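Local coordinates for protein diaminopropionate ammonia-lyase (Escherichia coli, PDB 4D9I) that uses pyridoxal 5'-phosphate to catalyse the alpha,beta-elimination of both L- and D-2,3-diaminopropionate, giving pyruvate and ammonia, at residues 5-10 / 309-314; 331-336 / 384-389; 188-193 / 293-298. All coordinates share one frame; numbering follows the deposited sequence.

Contact 1 of 3, residues 5-10 / 309-314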
loop_
_atom_site.group_PDB
_atom_site.type_symbol
_atom_site.label_atom_id
_atom_site.label_comp_id
_atom_site.label_asym_id
_atom_site.label_seq_id
_atom_site.Cartn_x
_atom_site.Cartn_y
_atom_site.Cartn_z
ATOM N N SER B 5 -3.402 -18.980 8.841
ATOM C CA SER B 5 -2.905 -20.144 8.130
ATOM C C SER B 5 -3.394 -20.165 6.692
ATOM O O SER B 5 -4.532 -20.528 6.417
ATOM C CB SER B 5 -3.313 -21.434 8.843
ATOM O OG SER B 5 -2.762 -21.491 10.145
ATOM N N LEU B 6 -2.523 -19.771 5.776
ATOM C CA LEU B 6 -2.806 -19.897 4.349
ATOM C C LEU B 6 -2.158 -21.172 3.870
ATOM O O LEU B 6 -1.042 -21.512 4.287
ATOM C CB LEU B 6 -2.307 -18.688 3.556
ATOM C CG LEU B 6 -2.962 -17.346 3.947
ATOM C CD1 LEU B 6 -2.407 -16.226 3.086
ATOM C CD2 LEU B 6 -4.482 -17.398 3.818
ATOM N N LYS B 7 -2.876 -21.880 3.008
ATOM C CA LYS B 7 -2.396 -23.141 2.484
ATOM C C LYS B 7 -1.054 -22.918 1.777
ATOM O O LYS B 7 -0.984 -22.199 0.783
ATOM C CB LYS B 7 -3.439 -23.736 1.537
ATOM C CG LYS B 7 -3.005 -25.028 0.873
ATOM C CD LYS B 7 -3.819 -25.278 -0.386
ATOM C CE LYS B 7 -3.366 -26.561 -1.050
ATOM N NZ LYS B 7 -4.361 -27.110 -2.022
ATOM N N ILE B 8 0.018 -23.483 2.336
ATOM C CA ILE B 8 1.320 -23.520 1.651
ATOM C C ILE B 8 1.879 -24.936 1.710
ATOM O O ILE B 8 2.540 -25.308 2.690
ATOM C CB ILE B 8 2.390 -22.610 2.294
ATOM C CG1 ILE B 8 1.908 -21.175 2.481
ATOM C CG2 ILE B 8 3.662 -22.614 1.446
ATOM C CD1 ILE B 8 2.647 -20.483 3.611
ATOM N N ASP B 9 1.617 -25.730 0.684
ATOM C CA ASP B 9 2.148 -27.083 0.642
ATOM C C ASP B 9 3.515 -27.054 -0.016
ATOM O O ASP B 9 3.660 -26.520 -1.120
ATOM C CB ASP B 9 1.199 -28.012 -0.121
ATOM C CG ASP B 9 -0.105 -28.265 0.634
ATOM O OD1 ASP B 9 -0.105 -28.219 1.871
ATOM O OD2 ASP B 9 -1.135 -28.528 -0.017
ATOM N N ILE B 10 4.507 -27.604 0.687
ATOM C CA ILE B 10 5.886 -27.669 0.204
ATOM C C ILE B 10 6.261 -29.108 -0.049
ATOM O O ILE B 10 6.140 -29.950 0.854
ATOM C CB ILE B 10 6.895 -27.099 1.229
ATOM C CG1 ILE B 10 6.539 -25.663 1.609
ATOM C CG2 ILE B 10 8.314 -27.181 0.669
ATOM C CD1 ILE B 10 7.007 -25.258 2.997
ATOM N N PHE B 309 8.887 -27.643 -4.658
ATOM C CA PHE B 309 7.690 -27.137 -5.310
ATOM C C PHE B 309 6.699 -26.719 -4.235
ATOM O O PHE B 309 6.547 -27.420 -3.242
ATOM C CB PHE B 309 7.076 -28.228 -6.172
ATOM C CG PHE B 309 8.049 -28.871 -7.116
ATOM C CD1 PHE B 309 8.447 -30.186 -6.930
ATOM C CD2 PHE B 309 8.573 -28.155 -8.185
ATOM C CE1 PHE B 309 9.345 -30.793 -7.805
ATOM C CE2 PHE B 309 9.476 -28.755 -9.059
ATOM C CZ PHE B 309 9.860 -30.065 -8.865
ATOM N N ILE B 310 6.037 -25.582 -4.441
ATOM C CA ILE B 310 4.977 -25.118 -3.544
ATOM C C ILE B 310 3.644 -25.005 -4.284
ATOM O O ILE B 310 3.574 -24.449 -5.384
ATOM C CB ILE B 310 5.317 -23.763 -2.877
ATOM C CG1 ILE B 310 6.387 -23.958 -1.795
ATOM C CG2 ILE B 310 4.067 -23.124 -2.259
ATOM C CD1 ILE B 310 6.849 -22.692 -1.100
ATOM N N SER B 311 2.606 -25.570 -3.676
ATOM C CA SER B 311 1.226 -25.379 -4.093
ATOM C C SER B 311 0.537 -24.526 -3.043
ATOM O O SER B 311 0.442 -24.919 -1.879
ATOM C CB SER B 311 0.506 -26.718 -4.214
ATOM O OG SER B 311 -0.867 -26.531 -4.505
ATOM N N CYS B 312 0.044 -23.366 -3.448
ATOM C CA CYS B 312 -0.523 -22.446 -2.476
ATOM C C CYS B 312 -1.916 -21.901 -2.802
ATOM O O CYS B 312 -2.359 -21.886 -3.957
ATOM C CB CYS B 312 0.460 -21.314 -2.159
ATOM S SG CYS B 312 0.656 -20.136 -3.497
ATOM N N GLN B 313 -2.596 -21.486 -1.740
ATOM C CA GLN B 313 -3.864 -20.785 -1.791
ATOM C C GLN B 313 -3.759 -19.533 -2.672
ATOM O O GLN B 313 -2.738 -18.839 -2.634
ATOM C CB GLN B 313 -4.197 -20.357 -0.356
ATOM C CG GLN B 313 -5.638 -19.991 -0.150
ATOM C CD GLN B 313 -6.063 -20.127 1.292
ATOM O OE1 GLN B 313 -5.346 -20.672 2.130
ATOM N NE2 GLN B 313 -7.244 -19.655 1.575
ATOM N N ASP B 314 -4.822 -19.246 -3.430
ATOM C CA ASP B 314 -4.959 -18.022 -4.234
ATOM C C ASP B 314 -4.607 -16.736 -3.476
ATOM O O ASP B 314 -3.880 -15.884 -3.992
ATOM C CB ASP B 314 -6.392 -17.894 -4.756
ATOM C CG ASP B 314 -6.584 -18.522 -6.122
ATOM O OD1 ASP B 314 -7.757 -18.685 -6.544
ATOM O OD2 ASP B 314 -5.572 -18.851 -6.786
HETATM O O HOH W 1 -1.877 -28.667 -3.132
#
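I8-I10 pairs antiparallel with I310-C312, the short strand axes 4.7 Å apart at closest approach and 158° between their directions. The pairing sets strand 8-12 at the outer edge of the large mixed sheet of this fold type II PLP enzyme, beside strand 308-312. D9 and S311 form the hydrogen-bonded pair: D9 N reaches S311 O, and S311 N returns to D9 O, each at 2.9 Å. I8 with C312 and I10 with I310 are the flanking non-hydrogen-bonded pairs. Just before strand 8-12, K7 is held in two ways by Q313, which follows the end of strand 308-312. The backbone N of Q313 donates to K7 O, and its extended side chain, with CG anti to the backbone N (chi1 -163°), carries OE1 back to K7 N. That bond is 2.9 Å long, nearly straight at 173° and in the plane of the side-chain carbonyl. L6 crosses the glutamine at about a right angle, its CD2 3.8 Å from Q313 OE1. On the apolar face I310 lies alongside I10, its pair, and diagonally alongside I8: its CG2 meets I8 CG2 at 3.8 Å, its CG1 meets I10 CG1 at the same distance, and helix 338-352 packs against I8 and I310. The D9 and S311 face carries the polar groups, with Y267 of helix 265-272 packed on both. K7 NZ makes a salt bridge with D261 and S311 OG bonds to D264. One water joins three side chains there, accepting from K7 NZ and donating to D9 OD2 and, at 2.7 Å, to S311 OG.

Contact 2 of 3, residues 331-336 / 384-389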
loop_
_atom_site.group_PDB
_atom_site.type_symbol
_atom_site.label_atom_id
_atom_site.label_comp_id
_atom_site.label_asym_id
_atom_site.label_seq_id
_atom_site.Cartn_x
_atom_site.Cartn_y
_atom_site.Cartn_z
ATOM N N ASP B 331 11.460 0.580 3.212
ATOM C CA ASP B 331 11.702 -0.191 1.985
ATOM C C ASP B 331 11.087 0.508 0.775
ATOM O O ASP B 331 10.082 1.224 0.925
ATOM C CB ASP B 331 11.107 -1.587 2.098
ATOM C CG ASP B 331 11.958 -2.533 2.937
ATOM O OD1 ASP B 331 13.075 -2.166 3.327
ATOM O OD2 ASP B 331 11.500 -3.654 3.217
ATOM N N PRO B 332 11.665 0.302 -0.430
ATOM C CA PRO B 332 11.008 0.853 -1.634
ATOM C C PRO B 332 9.694 0.115 -1.939
ATOM O O PRO B 332 9.560 -1.067 -1.613
ATOM C CB PRO B 332 12.042 0.580 -2.756
ATOM C CG PRO B 332 12.778 -0.634 -2.265
ATOM C CD PRO B 332 12.894 -0.443 -0.767
ATOM N N ARG B 333 8.746 0.829 -2.552
ATOM C CA ARG B 333 7.424 0.317 -2.900
ATOM C C ARG B 333 7.452 -0.279 -4.314
ATOM O O ARG B 333 8.123 0.266 -5.171
ATOM C CB ARG B 333 6.440 1.490 -2.876
ATOM C CG ARG B 333 5.047 1.186 -3.405
ATOM C CD ARG B 333 4.068 2.213 -2.859
ATOM N NE ARG B 333 2.842 2.273 -3.651
ATOM C CZ ARG B 333 2.619 3.214 -4.565
ATOM N NH1 ARG B 333 3.514 4.187 -4.735
ATOM N NH2 ARG B 333 1.488 3.251 -5.248
ATOM N N ILE B 334 6.706 -1.365 -4.541
ATOM C CA ILE B 334 6.693 -2.083 -5.822
ATOM C C ILE B 334 5.236 -2.383 -6.208
ATOM O O ILE B 334 4.448 -2.878 -5.389
ATOM C CB ILE B 334 7.515 -3.406 -5.737
ATOM C CG1 ILE B 334 9.010 -3.109 -5.466
ATOM C CG2 ILE B 334 7.313 -4.251 -6.985
ATOM C CD1 ILE B 334 9.858 -4.312 -5.073
ATOM N N ILE B 335 4.871 -2.056 -7.449
ATOM C CA ILE B 335 3.522 -2.310 -7.959
ATOM C C ILE B 335 3.614 -3.684 -8.629
ATOM O O ILE B 335 4.329 -3.851 -9.627
ATOM C CB ILE B 335 3.069 -1.240 -8.981
ATOM C CG1 ILE B 335 3.151 0.191 -8.390
ATOM C CG2 ILE B 335 1.676 -1.553 -9.504
ATOM C CD1 ILE B 335 2.485 0.373 -7.045
ATOM N N SER B 336 2.921 -4.662 -8.051
ATOM C CA SER B 336 3.041 -6.056 -8.465
ATOM C C SER B 336 1.648 -6.667 -8.627
ATOM O O SER B 336 0.838 -6.642 -7.684
ATOM C CB SER B 336 3.828 -6.843 -7.406
ATOM O OG SER B 336 4.212 -8.134 -7.876
ATOM N N HIS B 384 -8.553 -4.893 -10.826
ATOM C CA HIS B 384 -8.220 -5.966 -9.885
ATOM C C HIS B 384 -7.161 -5.544 -8.886
ATOM O O HIS B 384 -7.235 -5.863 -7.673
ATOM C CB HIS B 384 -7.800 -7.201 -10.697
ATOM C CG HIS B 384 -7.350 -8.365 -9.861
ATOM N ND1 HIS B 384 -8.212 -9.139 -9.173
ATOM C CD2 HIS B 384 -6.076 -8.863 -9.603
ATOM C CE1 HIS B 384 -7.529 -10.088 -8.509
ATOM N NE2 HIS B 384 -6.215 -9.919 -8.775
ATOM N N TYR B 385 -6.135 -4.853 -9.383
ATOM C CA TYR B 385 -5.031 -4.425 -8.522
ATOM C C TYR B 385 -5.583 -3.577 -7.365
ATOM O O TYR B 385 -5.282 -3.826 -6.197
ATOM C CB TYR B 385 -3.983 -3.619 -9.301
ATOM C CG TYR B 385 -2.825 -3.221 -8.401
ATOM C CD1 TYR B 385 -1.843 -4.147 -8.065
ATOM C CD2 TYR B 385 -2.754 -1.940 -7.848
ATOM C CE1 TYR B 385 -0.791 -3.816 -7.211
ATOM C CE2 TYR B 385 -1.709 -1.591 -7.000
ATOM C CZ TYR B 385 -0.751 -2.514 -6.680
ATOM O OH TYR B 385 0.266 -2.160 -5.862
ATOM N N ARG B 386 -6.418 -2.599 -7.708
ATOM C CA ARG B 386 -6.946 -1.677 -6.701
ATOM C C ARG B 386 -7.996 -2.346 -5.807
ATOM O O ARG B 386 -8.071 -2.055 -4.598
ATOM C CB ARG B 386 -7.476 -0.393 -7.351
ATOM C CG ARG B 386 -6.379 0.480 -7.964
ATOM C CD ARG B 386 -5.249 0.760 -6.979
ATOM N NE ARG B 386 -4.074 1.324 -7.646
ATOM C CZ ARG B 386 -3.046 1.889 -7.014
ATOM N NH1 ARG B 386 -3.037 1.976 -5.682
ATOM N NH2 ARG B 386 -2.017 2.357 -7.718
ATOM N N GLU B 387 -8.784 -3.258 -6.379
ATOM C CA GLU B 387 -9.687 -4.077 -5.563
ATOM C C GLU B 387 -8.922 -4.860 -4.476
ATOM O O GLU B 387 -9.365 -4.939 -3.317
ATOM C CB GLU B 387 -10.552 -4.999 -6.454
ATOM C CG GLU B 387 -11.690 -4.251 -7.110
ATOM C CD GLU B 387 -12.310 -4.963 -8.310
ATOM O OE1 GLU B 387 -11.834 -6.035 -8.731
ATOM O OE2 GLU B 387 -13.279 -4.422 -8.848
ATOM N N VAL B 388 -7.749 -5.389 -4.825
ATOM C CA VAL B 388 -6.915 -6.089 -3.837
ATOM C C VAL B 388 -6.296 -5.131 -2.800
ATOM O O VAL B 388 -6.436 -5.344 -1.585
ATOM C CB VAL B 388 -5.811 -6.955 -4.498
ATOM C CG1 VAL B 388 -4.877 -7.579 -3.452
ATOM C CG2 VAL B 388 -6.422 -8.052 -5.370
ATOM N N VAL B 389 -5.591 -4.102 -3.267
ATOM C CA VAL B 389 -4.746 -3.294 -2.350
ATOM C C VAL B 389 -5.562 -2.263 -1.574
ATOM O O VAL B 389 -5.220 -1.924 -0.425
ATOM C CB VAL B 389 -3.496 -2.671 -3.033
ATOM C CG1 VAL B 389 -2.658 -3.763 -3.705
ATOM C CG2 VAL B 389 -3.855 -1.583 -4.038
HETATM O O HOH W 2 0.944 3.706 -8.225
HETATM O O HOH W 3 2.107 -4.071 -5.366
#
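Y385 and I335 make the apolar part of the contact between the 331-336 loop and helix 382-389, crossing at about a right angle. I335 CG2 sits over one face of the phenol in a CH-pi contact, 4.2 Å from the ring centroid and displaced toward the rim near CZ, while CD1 comes within 3.6 Å of Y385 OH. V389 CG1 covers the opposite face, so the ring is clasped between loop and helix. CB of Y385 points toward the loop, and CG, anti to the backbone N (chi1 -178°), continues outward from the helix backbone. S336 O lies in the ring plane at its edge, 3.3 Å from Y385 CE1; this buried carbonyl has no hydrogen-bonding partner in the model. The polar links across the contact run through water. One water accepts from Y385 OH at 2.7 Å and from S336 N at 2.9 Å, and donates to I334 O, so the phenol is coupled to two loop peptides without a direct bond. Y385 OH is also bonded to N326 of the second subunit. Among the charged groups, R333 NH2 and R386 NH2 stand 4.4 Å apart, with a weakly held water between them. Their like charges are probably eased by the second subunit, where N326 OD1 accepts from R333 NH2 and P327 O from R386 NH2. Y385 CE2 lies over the centre of the R386 guanidinium, 3.7 Å from its plane. The contact thus lies at the dimer interface: helix 315-325 packs on Y385 and S336, and I334 turns to strands 47-49 and 61-66.

Contact 3 of 3, residues 188-193 / 293-298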
loop_
_atom_site.group_PDB
_atom_site.type_symbol
_atom_site.label_atom_id
_atom_site.label_comp_id
_atom_site.label_asym_id
_atom_site.label_seq_id
_atom_site.Cartn_x
_atom_site.Cartn_y
_atom_site.Cartn_z
ATOM N N GLN B 188 3.807 -19.303 -29.379
ATOM C CA GLN B 188 3.351 -19.628 -28.009
ATOM C C GLN B 188 4.532 -19.825 -27.094
ATOM O O GLN B 188 5.572 -20.326 -27.520
ATOM C CB GLN B 188 2.520 -20.919 -27.955
ATOM C CG GLN B 188 1.130 -20.841 -28.557
ATOM C CD GLN B 188 0.239 -19.766 -27.943
ATOM O OE1 GLN B 188 -0.513 -19.116 -28.657
ATOM N NE2 GLN B 188 0.310 -19.586 -26.631
ATOM N N ASP B 189 4.343 -19.489 -25.818
ATOM C CA ASP B 189 5.408 -19.602 -24.828
ATOM C C ASP B 189 5.448 -20.954 -24.128
ATOM O O ASP B 189 5.967 -21.086 -23.037
ATOM C CB ASP B 189 5.324 -18.450 -23.815
ATOM C CG ASP B 189 3.967 -18.374 -23.090
ATOM O OD1 ASP B 189 2.924 -18.819 -23.641
ATOM O OD2 ASP B 189 3.956 -17.798 -21.977
ATOM N N THR B 190 4.899 -21.972 -24.760
ATOM C CA THR B 190 5.061 -23.317 -24.270
ATOM C C THR B 190 5.431 -24.209 -25.454
ATOM O O THR B 190 5.310 -23.791 -26.601
ATOM C CB THR B 190 3.799 -23.815 -23.556
ATOM O OG1 THR B 190 4.138 -24.944 -22.731
ATOM C CG2 THR B 190 2.698 -24.180 -24.562
ATOM N N ALA B 191 5.887 -25.423 -25.158
ATOM C CA ALA B 191 6.303 -26.370 -26.181
ATOM C C ALA B 191 5.362 -27.567 -26.206
ATOM O O ALA B 191 4.673 -27.835 -25.233
ATOM C CB ALA B 191 7.729 -26.821 -25.922
ATOM N N TRP B 192 5.325 -28.251 -27.348
ATOM C CA TRP B 192 4.739 -29.583 -27.468
ATOM C C TRP B 192 5.469 -30.302 -28.574
ATOM O O TRP B 192 6.425 -29.756 -29.141
ATOM C CB TRP B 192 3.238 -29.507 -27.734
ATOM C CG TRP B 192 2.835 -28.633 -28.905
ATOM C CD1 TRP B 192 2.644 -29.025 -30.231
ATOM C CD2 TRP B 192 2.542 -27.179 -28.889
ATOM N NE1 TRP B 192 2.274 -27.952 -31.007
ATOM C CE2 TRP B 192 2.191 -26.819 -30.267
ATOM C CE3 TRP B 192 2.539 -26.182 -27.903
ATOM C CZ2 TRP B 192 1.862 -25.520 -30.628
ATOM C CZ3 TRP B 192 2.204 -24.874 -28.275
ATOM C CH2 TRP B 192 1.873 -24.551 -29.608
ATOM N N GLU B 193 5.049 -31.525 -28.898
ATOM C CA GLU B 193 5.716 -32.285 -29.952
ATOM C C GLU B 193 5.539 -31.590 -31.282
ATOM O O GLU B 193 4.413 -31.292 -31.701
ATOM C CB GLU B 193 5.200 -33.722 -30.025
ATOM C CG GLU B 193 5.815 -34.632 -28.978
ATOM C CD GLU B 193 5.581 -36.104 -29.254
ATOM O OE1 GLU B 193 5.422 -36.504 -30.431
ATOM O OE2 GLU B 193 5.572 -36.873 -28.274
ATOM N N GLU B 293 -0.585 -28.339 -19.274
ATOM C CA GLU B 293 0.436 -29.340 -19.014
ATOM C C GLU B 293 1.692 -28.508 -18.827
ATOM O O GLU B 293 1.766 -27.401 -19.365
ATOM C CB GLU B 293 0.583 -30.249 -20.245
ATOM C CG GLU B 293 0.922 -31.701 -19.941
ATOM C CD GLU B 293 0.894 -32.578 -21.181
ATOM N N PRO B 294 2.681 -29.015 -18.064
ATOM C CA PRO B 294 3.935 -28.256 -18.019
ATOM C C PRO B 294 4.614 -28.163 -19.400
ATOM O O PRO B 294 4.517 -29.083 -20.212
ATOM C CB PRO B 294 4.812 -29.058 -17.049
ATOM C CG PRO B 294 3.875 -29.939 -16.292
ATOM C CD PRO B 294 2.729 -30.223 -17.219
ATOM N N ASN B 295 5.268 -27.034 -19.652
ATOM C CA ASN B 295 6.156 -26.870 -20.797
ATOM C C ASN B 295 7.288 -27.904 -20.657
ATOM O O ASN B 295 8.056 -27.833 -19.703
ATOM C CB ASN B 295 6.691 -25.427 -20.783
ATOM C CG ASN B 295 7.771 -25.153 -21.822
ATOM O OD1 ASN B 295 8.258 -26.041 -22.509
ATOM N ND2 ASN B 295 8.157 -23.879 -21.926
ATOM N N PRO B 296 7.384 -28.869 -21.592
ATOM C CA PRO B 296 8.432 -29.905 -21.484
ATOM C C PRO B 296 9.857 -29.343 -21.410
ATOM O O PRO B 296 10.715 -29.929 -20.741
ATOM C CB PRO B 296 8.266 -30.743 -22.766
ATOM C CG PRO B 296 6.920 -30.406 -23.299
ATOM C CD PRO B 296 6.540 -29.044 -22.791
ATOM N N LEU B 297 10.109 -28.227 -22.101
ATOM C CA LEU B 297 11.427 -27.590 -22.058
ATOM C C LEU B 297 11.741 -27.082 -20.647
ATOM O O LEU B 297 12.857 -27.258 -20.147
ATOM C CB LEU B 297 11.537 -26.461 -23.081
ATOM C CG LEU B 297 11.444 -26.826 -24.565
ATOM C CD1 LEU B 297 11.242 -25.568 -25.395
ATOM C CD2 LEU B 297 12.660 -27.597 -25.056
ATOM N N GLY B 298 10.738 -26.482 -20.007
ATOM C CA GLY B 298 10.876 -25.991 -18.660
ATOM C C GLY B 298 10.897 -27.103 -17.627
ATOM O O GLY B 298 11.686 -27.060 -16.688
HETATM O O HOH W 4 2.508 -26.593 -21.842
#
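A191 packs its CB against the start of helix 296-305, where N295, P296 and L297 line up against it in the close part of the contact. CB lies 3.5 Å from N295 OD1 and 3.8 Å from L297 CD1, and A191 O comes within 3.3 Å of P296 CD. T190 and N295, equally close, slide past each other in opposite directions, with T190 OG1 3.2 Å from N295 CB. N295 is the N-cap: CG is anti to the backbone N (chi1 173°), and OD1 accepts from L297 N at 2.9 Å, the donor standing 41° out of the carbonyl plane. Although A191 N and N295 ND2 are buried here, neither has a hydrogen-bonding partner in the model, and no direct hydrogen bond joins the segments. The looser side is toward exposed E293, where a water bridges T190 OG1 to E293 O. D189, on the side of the active site, hydrogen-bonds through OD2 to a bound Tris molecule, probably from the crystallisation liquor, and its side chain lies about 7 Å from that of D120, the inferred proton acceptor for L-diaminopropionate. Helix 197-206 covers A191, N295 and L297, helix 168-182 flanks D189 and W192, and helix 265-272 packs on P294.

Overall arrangement
Contacts 1 and 3 are linked along the chain: helix 296-305, which begins in contact 3, is followed by strand 308-312 of contact 1, though their centres are 24 Å apart. Contact 2 lies across the chain's centre from contact 3, with about 17 Å between nearest atoms, and is the one of the three that the second subunit touches. Chemistry follows place. Contact 1, partly buried at a sheet edge, relies on direct hydrogen bonds, mostly backbone, with isoleucine packing on one face; contact 2, the buried one, combines a ring-face contact with waters and arginines beside the dimer partner; contact 3, partly buried and nearest the active site, has packing and one water bridge.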